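Local coordinates for protein N-terminal acetyltransferase B complex subunit MDM20 (Candida albicans, PDB 5K04) that probably serves as the non-catalytic, almost wholly helical subunit of the NatB complex, an enzyme that acetylates the N-termini of proteins, at residues K263-L268 against I288-N293; E267-L272 against L281-L286; T574-L579 against N598-N603; R592-F597 against L616-L621. One frame throughout, in Å; residues are numbered along the deposited sequence.

Overall arrangement
The four contacts form two separate pairs on opposite sides of the chain's centre. Contacts 1 and 2 have centres about 7 Å apart and share Glu267 and Leu268; both join the region of helix 265-269 to helix 277-289 and the turn that follows it, and Phe265 CE1 of contact 1 touches Leu286 CD2 of contact 2 at 3.5 Å. Contacts 3 and 4 have centres about 8 Å apart and use successive parts of helix 591-601, which packs on helix 571-584 and on helix 608-625; Leu576 meets Phe597 between them. Contact 1 lies about 60 Å from contact 3, centre to centre. The other subunit touches none of these segments, so all four are internal joints of the helical scaffold.

Contact 1 (K263-L268 against I288-N293); sequences KSFEEL and ILYSRN
Tyr290 and Arg292, at the Schellman motif that ends helix 277-289, close on Lys263 and Phe265, at the capping box that starts helix 265-269. The Tyr290 hydroxyl donates to Lys263 O at 2.6 Å, reaching it from above the carbonyl plane, while the oxygen lies at the edge of the tyrosine ring. A tyrosine suits the place: its long flat ring spans the gap and still offers a donor at the tip. Phe265 CB sits over one face of that ring, and the two rings meet edge-to-face, the phenylalanine edge turned to the tyrosine face with planes at 72°. Leu268 CD1 adds a methyl near the hydroxyl end, 4.0 Å from Tyr290 CE1. Arg292 lies flat on a face of Phe265: its CZ is 3.6 Å from the ring centroid and the planes are 4° apart. The bend at chi3 (68°) brings NE over the ring centre, and CD also lies over that face, adding a CH-pi contact to the cation-pi one. Glu266 OE2, 4.1 Å from Arg292 NH1, is too far for a salt bridge but may favour the charge. Ser264 OG accepts from Glu267 N at 3.0 Å and Ser264 N returns a weak bond to Glu267 OE2; Ser291, with positive phi, is the C-prime residue. A Schellman motif closing one helix and a capping box opening another are thus joined by the Tyr290 bond and the Arg292-Phe265 stack.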
loop_
_atom_site.group_PDB
_atom_site.type_symbol
_atom_site.label_atom_id
_atom_site.label_comp_id
_atom_site.label_asym_id
_atom_site.label_seq_id
_atom_site.Cartn_x
_atom_site.Cartn_y
_atom_site.Cartn_z
ATOM N N LYS A 263 14.602 -42.869 -4.160
ATOM C CA LYS A 263 14.145 -43.054 -5.530
ATOM C C LYS A 263 15.241 -42.661 -6.508
ATOM O O LYS A 263 15.998 -41.716 -6.272
ATOM C CB LYS A 263 12.887 -42.226 -5.795
ATOM C CG LYS A 263 11.720 -42.568 -4.890
ATOM C CD LYS A 263 11.007 -43.831 -5.339
ATOM C CE LYS A 263 9.752 -44.067 -4.506
ATOM N NZ LYS A 263 8.865 -45.086 -5.128
ATOM N N SER A 264 15.327 -43.398 -7.614
ATOM C CA SER A 264 16.297 -43.063 -8.646
ATOM C C SER A 264 15.829 -41.859 -9.462
ATOM O O SER A 264 14.649 -41.499 -9.476
ATOM C CB SER A 264 16.540 -44.252 -9.574
ATOM O OG SER A 264 15.354 -44.591 -10.265
ATOM N N PHE A 265 16.788 -41.231 -10.148
ATOM C CA PHE A 265 16.450 -40.170 -11.091
ATOM C C PHE A 265 15.441 -40.669 -12.118
ATOM O O PHE A 265 14.414 -40.026 -12.365
ATOM C CB PHE A 265 17.720 -39.657 -11.778
ATOM C CG PHE A 265 17.457 -38.733 -12.934
ATOM C CD1 PHE A 265 17.301 -37.370 -12.729
ATOM C CD2 PHE A 265 17.370 -39.222 -14.232
ATOM C CE1 PHE A 265 17.062 -36.510 -13.795
ATOM C CE2 PHE A 265 17.126 -38.369 -15.300
ATOM C CZ PHE A 265 16.968 -37.011 -15.078
ATOM N N GLU A 266 15.715 -41.840 -12.704
ATOM C CA GLU A 266 14.840 -42.408 -13.725
ATOM C C GLU A 266 13.434 -42.657 -13.183
ATOM O O GLU A 266 12.443 -42.443 -13.891
ATOM C CB GLU A 266 15.441 -43.713 -14.264
ATOM C CG GLU A 266 16.738 -43.554 -15.067
ATOM C CD GLU A 266 17.958 -43.251 -14.202
ATOM O OE1 GLU A 266 17.892 -43.460 -12.975
ATOM O OE2 GLU A 266 18.989 -42.805 -14.755
ATOM N N GLU A 267 13.333 -43.149 -11.941
ATOM C CA GLU A 267 12.024 -43.387 -11.339
ATOM C C GLU A 267 11.193 -42.110 -11.308
ATOM O O GLU A 267 9.990 -42.137 -11.593
ATOM C CB GLU A 267 12.194 -43.945 -9.927
ATOM C CG GLU A 267 11.552 -45.295 -9.699
ATOM C CD GLU A 267 11.871 -45.858 -8.329
ATOM O OE1 GLU A 267 10.919 -46.125 -7.565
ATOM O OE2 GLU A 267 13.072 -46.020 -8.015
ATOM N N LEU A 268 11.821 -40.980 -10.974
ATOM C CA LEU A 268 11.094 -39.715 -10.925
ATOM C C LEU A 268 10.771 -39.215 -12.330
ATOM O O LEU A 268 9.615 -38.906 -12.639
ATOM C CB LEU A 268 11.907 -38.681 -10.136
ATOM C CG LEU A 268 12.066 -39.004 -8.641
ATOM C CD1 LEU A 268 12.788 -37.896 -7.889
ATOM C CD2 LEU A 268 10.708 -39.270 -8.002
ATOM N N ILE A 288 19.559 -30.622 -11.153
ATOM C CA ILE A 288 20.318 -30.040 -10.050
ATOM C C ILE A 288 20.299 -30.970 -8.842
ATOM O O ILE A 288 21.334 -31.227 -8.216
ATOM C CB ILE A 288 19.749 -28.649 -9.713
ATOM C CG1 ILE A 288 20.056 -27.669 -10.844
ATOM C CG2 ILE A 288 20.263 -28.142 -8.369
ATOM C CD1 ILE A 288 19.307 -26.350 -10.735
ATOM N N LEU A 289 19.117 -31.498 -8.513
ATOM C CA LEU A 289 18.943 -32.336 -7.330
ATOM C C LEU A 289 19.772 -33.615 -7.398
ATOM O O LEU A 289 20.168 -34.153 -6.357
ATOM C CB LEU A 289 17.462 -32.678 -7.165
ATOM C CG LEU A 289 17.067 -33.461 -5.919
ATOM C CD1 LEU A 289 17.421 -32.654 -4.684
ATOM C CD2 LEU A 289 15.574 -33.776 -5.949
ATOM N N TYR A 290 20.035 -34.119 -8.604
ATOM C CA TYR A 290 20.796 -35.347 -8.790
ATOM C C TYR A 290 22.177 -35.071 -9.361
ATOM O O TYR A 290 22.795 -35.967 -9.947
ATOM C CB TYR A 290 20.020 -36.331 -9.675
ATOM C CG TYR A 290 18.943 -37.095 -8.913
ATOM C CD1 TYR A 290 17.714 -36.503 -8.619
ATOM C CD2 TYR A 290 19.161 -38.402 -8.475
ATOM C CE1 TYR A 290 16.732 -37.189 -7.912
ATOM C CE2 TYR A 290 18.179 -39.098 -7.773
ATOM C CZ TYR A 290 16.968 -38.486 -7.490
ATOM O OH TYR A 290 15.997 -39.171 -6.790
ATOM N N SER A 291 22.664 -33.838 -9.206
ATOM C CA SER A 291 24.023 -33.458 -9.603
ATOM C C SER A 291 24.324 -33.841 -11.057
ATOM O O SER A 291 25.411 -34.320 -11.388
ATOM C CB SER A 291 25.046 -34.060 -8.637
ATOM O OG SER A 291 24.738 -33.657 -7.304
ATOM N N ARG A 292 23.352 -33.601 -11.934
ATOM C CA ARG A 292 23.451 -33.858 -13.362
ATOM C C ARG A 292 23.582 -32.544 -14.137
ATOM O O ARG A 292 23.464 -31.446 -13.584
ATOM C CB ARG A 292 22.238 -34.645 -13.855
ATOM C CG ARG A 292 22.063 -36.007 -13.234
ATOM C CD ARG A 292 20.670 -36.541 -13.551
ATOM N NE ARG A 292 20.484 -36.858 -14.967
ATOM C CZ ARG A 292 20.507 -38.092 -15.463
ATOM N NH1 ARG A 292 20.701 -39.132 -14.655
ATOM N NH2 ARG A 292 20.330 -38.294 -16.765
ATOM N N ASN A 293 23.801 -32.674 -15.447
ATOM C CA ASN A 293 24.027 -31.525 -16.308
ATOM C C ASN A 293 22.718 -30.824 -16.664
ATOM O O ASN A 293 21.757 -31.455 -17.112
ATOM C CB ASN A 293 24.749 -31.955 -17.577
ATOM C CG ASN A 293 24.648 -30.920 -18.666
ATOM O OD1 ASN A 293 23.914 -31.096 -19.642
ATOM N ND2 ASN A 293 25.366 -29.816 -18.495
#

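Contact 2 (E267-L272 against L281-L286); sequences ELDQKL and LLKIEL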
loop_
_atom_site.group_PDB
_atom_site.type_symbol
_atom_site.label_atom_id
_atom_site.label_comp_id
_atom_site.label_asym_id
_atom_site.label_seq_id
_atom_site.Cartn_x
_atom_site.Cartn_y
_atom_site.Cartn_z
ATOM N N GLU A 267 13.333 -43.149 -11.941
ATOM C CA GLU A 267 12.024 -43.387 -11.339
ATOM C C GLU A 267 11.193 -42.110 -11.308
ATOM O O GLU A 267 9.990 -42.137 -11.593
ATOM C CB GLU A 267 12.194 -43.945 -9.927
ATOM C CG GLU A 267 11.552 -45.295 -9.699
ATOM C CD GLU A 267 11.871 -45.858 -8.329
ATOM O OE1 GLU A 267 10.919 -46.125 -7.565
ATOM O OE2 GLU A 267 13.072 -46.020 -8.015
ATOM N N LEU A 268 11.821 -40.980 -10.974
ATOM C CA LEU A 268 11.094 -39.715 -10.925
ATOM C C LEU A 268 10.771 -39.215 -12.330
ATOM O O LEU A 268 9.615 -38.906 -12.639
ATOM C CB LEU A 268 11.907 -38.681 -10.136
ATOM C CG LEU A 268 12.066 -39.004 -8.641
ATOM C CD1 LEU A 268 12.788 -37.896 -7.889
ATOM C CD2 LEU A 268 10.708 -39.270 -8.002
ATOM N N ASP A 269 11.783 -39.177 -13.201
ATOM C CA ASP A 269 11.638 -38.611 -14.543
ATOM C C ASP A 269 10.607 -39.363 -15.384
ATOM O O ASP A 269 9.933 -38.755 -16.221
ATOM C CB ASP A 269 13.008 -38.606 -15.231
ATOM C CG ASP A 269 12.986 -37.949 -16.612
ATOM O OD1 ASP A 269 12.687 -36.747 -16.716
ATOM O OD2 ASP A 269 13.313 -38.642 -17.600
ATOM N N GLN A 270 10.457 -40.676 -15.174
ATOM C CA GLN A 270 9.488 -41.444 -15.954
ATOM C C GLN A 270 8.054 -41.014 -15.661
ATOM O O GLN A 270 7.169 -41.204 -16.501
ATOM C CB GLN A 270 9.661 -42.946 -15.682
ATOM C CG GLN A 270 10.898 -43.562 -16.345
ATOM C CD GLN A 270 11.234 -44.958 -15.827
ATOM O OE1 GLN A 270 10.715 -45.401 -14.796
ATOM N NE2 GLN A 270 12.105 -45.662 -16.552
ATOM N N LYS A 271 7.800 -40.436 -14.483
ATOM C CA LYS A 271 6.488 -39.872 -14.175
ATOM C C LYS A 271 6.306 -38.455 -14.713
ATOM O O LYS A 271 5.222 -37.883 -14.554
ATOM C CB LYS A 271 6.242 -39.891 -12.659
ATOM C CG LYS A 271 5.888 -41.270 -12.099
ATOM C CD LYS A 271 5.252 -41.164 -10.716
ATOM C CE LYS A 271 4.495 -42.432 -10.336
ATOM N NZ LYS A 271 5.379 -43.641 -10.300
ATOM N N LEU A 272 7.323 -37.889 -15.359
ATOM C CA LEU A 272 7.264 -36.517 -15.860
ATOM C C LEU A 272 7.041 -36.534 -17.374
ATOM O O LEU A 272 7.922 -36.220 -18.171
ATOM C CB LEU A 272 8.539 -35.769 -15.477
ATOM C CG LEU A 272 8.805 -35.685 -13.969
ATOM C CD1 LEU A 272 10.105 -34.964 -13.672
ATOM C CD2 LEU A 272 7.655 -34.998 -13.250
ATOM N N LEU A 281 10.270 -26.890 -16.163
ATOM C CA LEU A 281 11.196 -26.287 -15.212
ATOM C C LEU A 281 11.649 -27.303 -14.176
ATOM O O LEU A 281 12.804 -27.275 -13.734
ATOM C CB LEU A 281 10.547 -25.083 -14.521
ATOM C CG LEU A 281 10.362 -23.830 -15.375
ATOM C CD1 LEU A 281 9.683 -22.727 -14.592
ATOM C CD2 LEU A 281 11.689 -23.339 -15.926
ATOM N N LEU A 282 10.751 -28.208 -13.780
ATOM C CA LEU A 282 11.098 -29.185 -12.753
ATOM C C LEU A 282 12.244 -30.071 -13.205
ATOM O O LEU A 282 13.096 -30.451 -12.395
ATOM C CB LEU A 282 9.886 -30.041 -12.408
ATOM C CG LEU A 282 10.077 -30.950 -11.198
ATOM C CD1 LEU A 282 10.193 -30.107 -9.934
ATOM C CD2 LEU A 282 8.920 -31.938 -11.093
ATOM N N LYS A 283 12.281 -30.400 -14.505
ATOM C CA LYS A 283 13.349 -31.236 -15.051
ATOM C C LYS A 283 14.711 -30.591 -14.846
ATOM O O LYS A 283 15.704 -31.292 -14.607
ATOM C CB LYS A 283 13.091 -31.506 -16.531
ATOM C CG LYS A 283 12.030 -32.559 -16.762
ATOM C CD LYS A 283 11.857 -32.878 -18.231
ATOM C CE LYS A 283 10.828 -33.994 -18.443
ATOM N NZ LYS A 283 11.297 -35.356 -18.011
ATOM N N ILE A 284 14.763 -29.256 -14.905
ATOM C CA ILE A 284 15.966 -28.527 -14.516
ATOM C C ILE A 284 16.235 -28.712 -13.034
ATOM O O ILE A 284 17.367 -28.986 -12.616
ATOM C CB ILE A 284 15.832 -27.036 -14.863
ATOM C CG1 ILE A 284 15.360 -26.867 -16.311
ATOM C CG2 ILE A 284 17.167 -26.345 -14.640
ATOM C CD1 ILE A 284 15.121 -25.435 -16.715
ATOM N N GLU A 285 15.197 -28.538 -12.215
ATOM C CA GLU A 285 15.338 -28.714 -10.774
ATOM C C GLU A 285 15.728 -30.150 -10.429
ATOM O O GLU A 285 16.408 -30.390 -9.425
ATOM C CB GLU A 285 14.032 -28.323 -10.083
ATOM C CG GLU A 285 14.212 -27.667 -8.712
ATOM C CD GLU A 285 14.501 -26.181 -8.782
ATOM O OE1 GLU A 285 13.901 -25.493 -9.637
ATOM O OE2 GLU A 285 15.329 -25.704 -7.972
ATOM N N LEU A 286 15.330 -31.113 -11.265
ATOM C CA LEU A 286 15.640 -32.508 -10.980
ATOM C C LEU A 286 17.074 -32.835 -11.368
ATOM O O LEU A 286 17.728 -33.630 -10.689
ATOM C CB LEU A 286 14.646 -33.426 -11.696
ATOM C CG LEU A 286 14.804 -34.938 -11.463
ATOM C CD1 LEU A 286 14.470 -35.309 -10.028
ATOM C CD2 LEU A 286 13.968 -35.756 -12.455
#
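Leu286 forks between Leu268 and Leu272, its CD1 meeting Leu268 CD1 at 3.8 Å and its CD2 meeting Leu272 CD1 at 4.1 Å. CD2 also touches the CB of Asp269. The first torsion of Leu286, with CG anti to the backbone N (chi1 -178°), sets CG on the side of segment 267-272, and the two methyls then part to their two neighbours, a task for which leucine is well shaped. One helical turn earlier, the Leu282 side chain crosses that of Leu272 at about a right angle, CD2 to CD2 4.0 Å. Leu272 is thus held by Leu282 and Leu286. Beside this apolar row Lys283 reaches over, its chain extended until a bend at chi4 (-71°) turns NZ toward Asp269 OD1, with which it is modelled as a salt bridge. The two atoms stand too close in the model, so the exact geometry is doubtful, as is that of a weak bond of Lys283 NZ to Leu272 O. A lysine fits on this partly exposed flank because its long chain carries the charge across to Asp269, its end lying beside Leu272 CB. Behind this first shell, a type I turn from Asp269 to Leu272, closed by Leu272 N to Asp269 O at 2.9 Å, brings Leu272 inward. From helix 248-260, Trp254 touches Leu268, and Trp251 touches Leu272 and Leu282. The pattern is that of a helical hairpin with a leucine core and a charged flank, in a family of the TPR clan.

Contact 3 (T574-L579 against N598-N603); sequences TKLKLL and NKITSN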
loop_
_atom_site.group_PDB
_atom_site.type_symbol
_atom_site.label_atom_id
_atom_site.label_comp_id
_atom_site.label_asym_id
_atom_site.label_seq_id
_atom_site.Cartn_x
_atom_site.Cartn_y
_atom_site.Cartn_z
ATOM N N THR A 574 8.323 16.366 4.934
ATOM C CA THR A 574 6.910 16.082 5.182
ATOM C C THR A 574 6.591 16.149 6.667
ATOM O O THR A 574 5.637 16.813 7.076
ATOM C CB THR A 574 6.573 14.697 4.626
ATOM O OG1 THR A 574 6.792 14.699 3.215
ATOM C CG2 THR A 574 5.134 14.312 4.919
ATOM N N LYS A 575 7.404 15.483 7.497
ATOM C CA LYS A 575 7.162 15.541 8.934
ATOM C C LYS A 575 7.304 16.964 9.466
ATOM O O LYS A 575 6.502 17.411 10.296
ATOM C CB LYS A 575 8.115 14.597 9.665
ATOM C CG LYS A 575 7.919 14.650 11.185
ATOM C CD LYS A 575 8.776 13.628 11.922
ATOM C CE LYS A 575 8.301 12.206 11.659
ATOM N NZ LYS A 575 8.927 11.232 12.601
ATOM N N LEU A 576 8.312 17.699 8.979
ATOM C CA LEU A 576 8.567 19.041 9.481
ATOM C C LEU A 576 7.466 20.002 9.067
ATOM O O LEU A 576 7.096 20.897 9.840
ATOM C CB LEU A 576 9.927 19.530 8.987
ATOM C CG LEU A 576 11.136 18.839 9.622
ATOM C CD1 LEU A 576 12.433 19.209 8.878
ATOM C CD2 LEU A 576 11.215 19.217 11.089
ATOM N N LYS A 577 6.951 19.842 7.844
ATOM C CA LYS A 577 5.821 20.649 7.403
ATOM C C LYS A 577 4.653 20.491 8.360
ATOM O O LYS A 577 4.025 21.475 8.760
ATOM C CB LYS A 577 5.405 20.257 5.983
ATOM C CG LYS A 577 6.427 20.616 4.904
ATOM C CD LYS A 577 6.779 22.097 4.908
ATOM C CE LYS A 577 7.607 22.477 3.678
ATOM N NZ LYS A 577 6.862 22.362 2.362
ATOM N N LEU A 578 4.364 19.244 8.756
ATOM C CA LEU A 578 3.237 18.991 9.649
ATOM C C LEU A 578 3.503 19.560 11.037
ATOM O O LEU A 578 2.591 20.092 11.679
ATOM C CB LEU A 578 2.949 17.494 9.708
ATOM C CG LEU A 578 2.618 16.895 8.337
ATOM C CD1 LEU A 578 2.237 15.434 8.475
ATOM C CD2 LEU A 578 1.502 17.673 7.663
ATOM N N LEU A 579 4.749 19.483 11.503
ATOM C CA LEU A 579 5.115 20.173 12.737
ATOM C C LEU A 579 4.901 21.672 12.604
ATOM O O LEU A 579 4.281 22.299 13.477
ATOM C CB LEU A 579 6.562 19.870 13.103
ATOM C CG LEU A 579 6.801 18.384 13.388
ATOM C CD1 LEU A 579 8.256 18.115 13.730
ATOM C CD2 LEU A 579 5.910 17.940 14.525
ATOM N N ASN A 598 13.417 20.580 16.407
ATOM C CA ASN A 598 14.847 20.859 16.420
ATOM C C ASN A 598 15.684 19.578 16.451
ATOM O O ASN A 598 16.784 19.546 15.887
ATOM C CB ASN A 598 15.156 21.768 17.609
ATOM C CG ASN A 598 16.601 22.156 17.679
ATOM O OD1 ASN A 598 17.147 22.753 16.753
ATOM N ND2 ASN A 598 17.234 21.821 18.788
ATOM N N LYS A 599 15.178 18.513 17.091
ATOM C CA LYS A 599 15.850 17.218 17.038
ATOM C C LYS A 599 15.864 16.659 15.617
ATOM O O LYS A 599 16.858 16.070 15.179
ATOM C CB LYS A 599 15.159 16.241 17.993
ATOM C CG LYS A 599 16.000 15.012 18.346
ATOM C CD LYS A 599 15.280 14.096 19.328
ATOM C CE LYS A 599 16.270 13.328 20.204
ATOM N NZ LYS A 599 17.275 12.563 19.409
ATOM N N ILE A 600 14.767 16.849 14.882
ATOM C CA ILE A 600 14.658 16.339 13.523
ATOM C C ILE A 600 15.573 17.105 12.570
ATOM O O ILE A 600 16.276 16.499 11.752
ATOM C CB ILE A 600 13.192 16.387 13.072
ATOM C CG1 ILE A 600 12.368 15.444 13.953
ATOM C CG2 ILE A 600 13.067 16.029 11.606
ATOM C CD1 ILE A 600 10.889 15.662 13.843
ATOM N N THR A 601 15.575 18.449 12.651
ATOM C CA THR A 601 16.479 19.234 11.806
ATOM C C THR A 601 17.939 18.945 12.132
ATOM O O THR A 601 18.801 19.051 11.258
ATOM C CB THR A 601 16.216 20.743 11.942
ATOM O OG1 THR A 601 16.397 21.156 13.304
ATOM C CG2 THR A 601 14.825 21.092 11.487
ATOM N N SER A 602 18.237 18.588 13.379
ATOM C CA SER A 602 19.614 18.273 13.752
ATOM C C SER A 602 20.153 17.037 13.032
ATOM O O SER A 602 21.370 16.849 12.980
ATOM C CB SER A 602 19.701 18.076 15.264
ATOM O OG SER A 602 19.336 19.261 15.951
ATOM N N ASN A 603 19.281 16.197 12.461
ATOM C CA ASN A 603 19.698 14.928 11.865
ATOM C C ASN A 603 19.056 14.702 10.497
ATOM O O ASN A 603 18.820 13.556 10.104
ATOM C CB ASN A 603 19.357 13.763 12.793
ATOM C CG ASN A 603 20.035 13.875 14.159
ATOM O OD1 ASN A 603 21.217 13.549 14.314
ATOM N ND2 ASN A 603 19.281 14.341 15.156
#
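Leu576 and Ile600 bring the two backbones closest, their CA atoms 7.8 Å apart, where helices 571-584 and 591-601 run in roughly opposite directions. Ile600 is central to the contact and uses both branches. The Ile600 and Leu576 side chains slide past each other in opposite directions, with CG2 of Ile600 3.7 Å from CD2 of Leu576, while Ile600 CD1 reaches tip to tip toward Leu579 CD1 at 3.6 Å. The same CD1 touches Lys575 CD at 3.5 Å, the lysine crossing at about a right angle. Lysine can occupy this half-buried place since its methylenes pack on isoleucine while NZ runs on to Ser544 O, beyond the contact. Thr601 turns its methyl to Leu576, CG2 to CD1 at 4.0 Å, because OG1 takes the position between the backbone N and the carbonyl carbon (chi1 60°). There OG1 donates to Asn598 O from above the carbonyl plane. That oxygen is gripped by three donors, the others being Ser602 N and Ser602 OG. The pair sits among further helices: Tyr614 of helix 608-625 touches Leu576 and Thr601, Phe597 covers Leu576 and Leu579, and helix 506-521 packs against the far side of helix 571-584, at Thr574 and Leu578.

Contact 4 (R592-F597 against L616-L621); sequences RLLKVF and LYFNLL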
loop_
_atom_site.group_PDB
_atom_site.type_symbol
_atom_site.label_atom_id
_atom_site.label_comp_id
_atom_site.label_asym_id
_atom_site.label_seq_id
_atom_site.Cartn_x
_atom_site.Cartn_y
_atom_site.Cartn_z
ATOM N N ARG A 592 7.220 21.818 23.404
ATOM C CA ARG A 592 7.373 20.389 23.150
ATOM C C ARG A 592 7.460 20.095 21.652
ATOM O O ARG A 592 8.259 19.256 21.217
ATOM C CB ARG A 592 6.202 19.652 23.802
ATOM C CG ARG A 592 6.087 18.151 23.555
ATOM C CD ARG A 592 4.687 17.664 23.967
ATOM N NE ARG A 592 3.633 18.172 23.081
ATOM C CZ ARG A 592 2.848 19.225 23.332
ATOM N NH1 ARG A 592 2.976 19.911 24.465
ATOM N NH2 ARG A 592 1.924 19.596 22.442
ATOM N N LEU A 593 6.642 20.769 20.845
ATOM C CA LEU A 593 6.687 20.534 19.404
ATOM C C LEU A 593 7.956 21.105 18.779
ATOM O O LEU A 593 8.496 20.530 17.831
ATOM C CB LEU A 593 5.449 21.134 18.748
ATOM C CG LEU A 593 4.135 20.455 19.110
ATOM C CD1 LEU A 593 2.987 21.163 18.403
ATOM C CD2 LEU A 593 4.193 18.977 18.754
ATOM N N LEU A 594 8.445 22.235 19.301
ATOM C CA LEU A 594 9.674 22.827 18.787
ATOM C C LEU A 594 10.893 21.986 19.137
ATOM O O LEU A 594 11.866 21.961 18.379
ATOM C CB LEU A 594 9.817 24.244 19.330
ATOM C CG LEU A 594 8.993 25.263 18.542
ATOM C CD1 LEU A 594 9.012 26.581 19.243
ATOM C CD2 LEU A 594 9.521 25.404 17.103
ATOM N N LYS A 595 10.858 21.295 20.276
ATOM C CA LYS A 595 11.933 20.375 20.615
ATOM C C LYS A 595 11.982 19.207 19.638
ATOM O O LYS A 595 13.062 18.814 19.181
ATOM C CB LYS A 595 11.760 19.885 22.053
ATOM C CG LYS A 595 12.077 20.957 23.100
ATOM C CD LYS A 595 11.693 20.483 24.494
ATOM C CE LYS A 595 11.757 21.614 25.501
ATOM N NZ LYS A 595 11.345 21.144 26.856
ATOM N N VAL A 596 10.822 18.648 19.293
ATOM C CA VAL A 596 10.788 17.620 18.258
ATOM C C VAL A 596 11.319 18.184 16.945
ATOM O O VAL A 596 12.156 17.566 16.275
ATOM C CB VAL A 596 9.359 17.064 18.112
ATOM C CG1 VAL A 596 9.277 16.105 16.954
ATOM C CG2 VAL A 596 8.932 16.371 19.402
ATOM N N PHE A 597 10.858 19.383 16.579
ATOM C CA PHE A 597 11.300 20.041 15.351
ATOM C C PHE A 597 12.818 20.141 15.306
ATOM O O PHE A 597 13.453 19.825 14.293
ATOM C CB PHE A 597 10.666 21.436 15.270
ATOM C CG PHE A 597 10.820 22.115 13.925
ATOM C CD1 PHE A 597 12.014 22.715 13.557
ATOM C CD2 PHE A 597 9.762 22.166 13.050
ATOM C CE1 PHE A 597 12.145 23.343 12.325
ATOM C CE2 PHE A 597 9.884 22.786 11.816
ATOM C CZ PHE A 597 11.080 23.373 11.455
ATOM N N LEU A 616 15.125 28.910 9.239
ATOM C CA LEU A 616 14.232 30.062 9.158
ATOM C C LEU A 616 12.897 29.759 9.828
ATOM O O LEU A 616 12.434 30.526 10.678
ATOM C CB LEU A 616 14.024 30.473 7.696
ATOM C CG LEU A 616 15.242 31.050 6.937
ATOM C CD1 LEU A 616 14.869 31.503 5.527
ATOM C CD2 LEU A 616 15.914 32.184 7.706
ATOM N N TYR A 617 12.287 28.614 9.489
ATOM C CA TYR A 617 11.027 28.230 10.122
ATOM C C TYR A 617 11.173 28.173 11.639
ATOM O O TYR A 617 10.384 28.775 12.375
ATOM C CB TYR A 617 10.539 26.889 9.586
ATOM C CG TYR A 617 9.563 26.963 8.418
ATOM C CD1 TYR A 617 8.330 27.606 8.538
ATOM C CD2 TYR A 617 9.852 26.332 7.213
ATOM C CE1 TYR A 617 7.419 27.637 7.472
ATOM C CE2 TYR A 617 8.956 26.354 6.148
ATOM C CZ TYR A 617 7.746 27.013 6.276
ATOM O OH TYR A 617 6.885 27.043 5.202
ATOM N N PHE A 618 12.208 27.490 12.121
ATOM C CA PHE A 618 12.376 27.317 13.559
ATOM C C PHE A 618 12.464 28.664 14.269
ATOM O O PHE A 618 11.799 28.889 15.286
ATOM C CB PHE A 618 13.620 26.462 13.843
ATOM C CG PHE A 618 13.925 26.302 15.315
ATOM C CD1 PHE A 618 13.263 25.348 16.081
ATOM C CD2 PHE A 618 14.854 27.122 15.938
ATOM C CE1 PHE A 618 13.532 25.197 17.439
ATOM C CE2 PHE A 618 15.131 26.985 17.294
ATOM C CZ PHE A 618 14.464 26.011 18.048
ATOM N N ASN A 619 13.285 29.577 13.741
ATOM C CA ASN A 619 13.408 30.899 14.344
ATOM C C ASN A 619 12.087 31.649 14.299
ATOM O O ASN A 619 11.753 32.398 15.231
ATOM C CB ASN A 619 14.503 31.697 13.628
ATOM C CG ASN A 619 15.896 31.162 13.924
ATOM O OD1 ASN A 619 16.070 29.976 14.196
ATOM N ND2 ASN A 619 16.882 32.047 13.914
ATOM N N LEU A 620 11.326 31.462 13.214
ATOM C CA LEU A 620 10.065 32.171 13.046
ATOM C C LEU A 620 9.044 31.715 14.076
ATOM O O LEU A 620 8.334 32.538 14.668
ATOM C CB LEU A 620 9.535 31.949 11.628
ATOM C CG LEU A 620 8.148 32.523 11.315
ATOM C CD1 LEU A 620 8.140 34.046 11.496
ATOM C CD2 LEU A 620 7.685 32.126 9.912
ATOM N N LEU A 621 8.971 30.404 14.312
ATOM C CA LEU A 621 7.975 29.855 15.220
ATOM C C LEU A 621 8.339 30.130 16.671
ATOM O O LEU A 621 7.459 30.419 17.486
ATOM C CB LEU A 621 7.831 28.357 14.960
ATOM C CG LEU A 621 7.445 28.032 13.510
ATOM C CD1 LEU A 621 7.647 26.559 13.205
ATOM C CD2 LEU A 621 6.001 28.431 13.239
#
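Phe597 and Phe618 slide past each other in opposite directions in the interface of an antiparallel alpha-helical hairpin, in which helices 591-601 and 608-625 pack with local axes 11.0 Å apart and an angle of 165° between their directions. Phe597 CG is anti to the backbone N (chi1 -169°), which sends the ring toward the facing helix. Its CE1 comes within 3.8 Å of Phe618 CB and its CZ within 4.0 Å of Tyr617 CB, both approaching the ring obliquely. Only a large side chain spans so wide a gap between axes, and this ring rests on the beta carbons of two consecutive residues. Phe618 takes the same first torsion but lies nearer the surface; Phe597 CD1 lies at the edge of its ring, 3.9 Å from Phe618 CD1. Leu594 crosses both Phe618 and Leu621 obliquely, its CD2 lying 3.9 Å from Phe618 CD1 and 4.0 Å from Leu621 CB. The one methyl CD2 serves both partners, reached from a leucine long enough to cross between the helices. From helix 571-584, Val580 packs on Phe597 and Tyr617, and Val584 on Leu621. At the partly exposed flank, Leu594 O approaches the edge of the Phe618 ring, 3.8 Å from CE1.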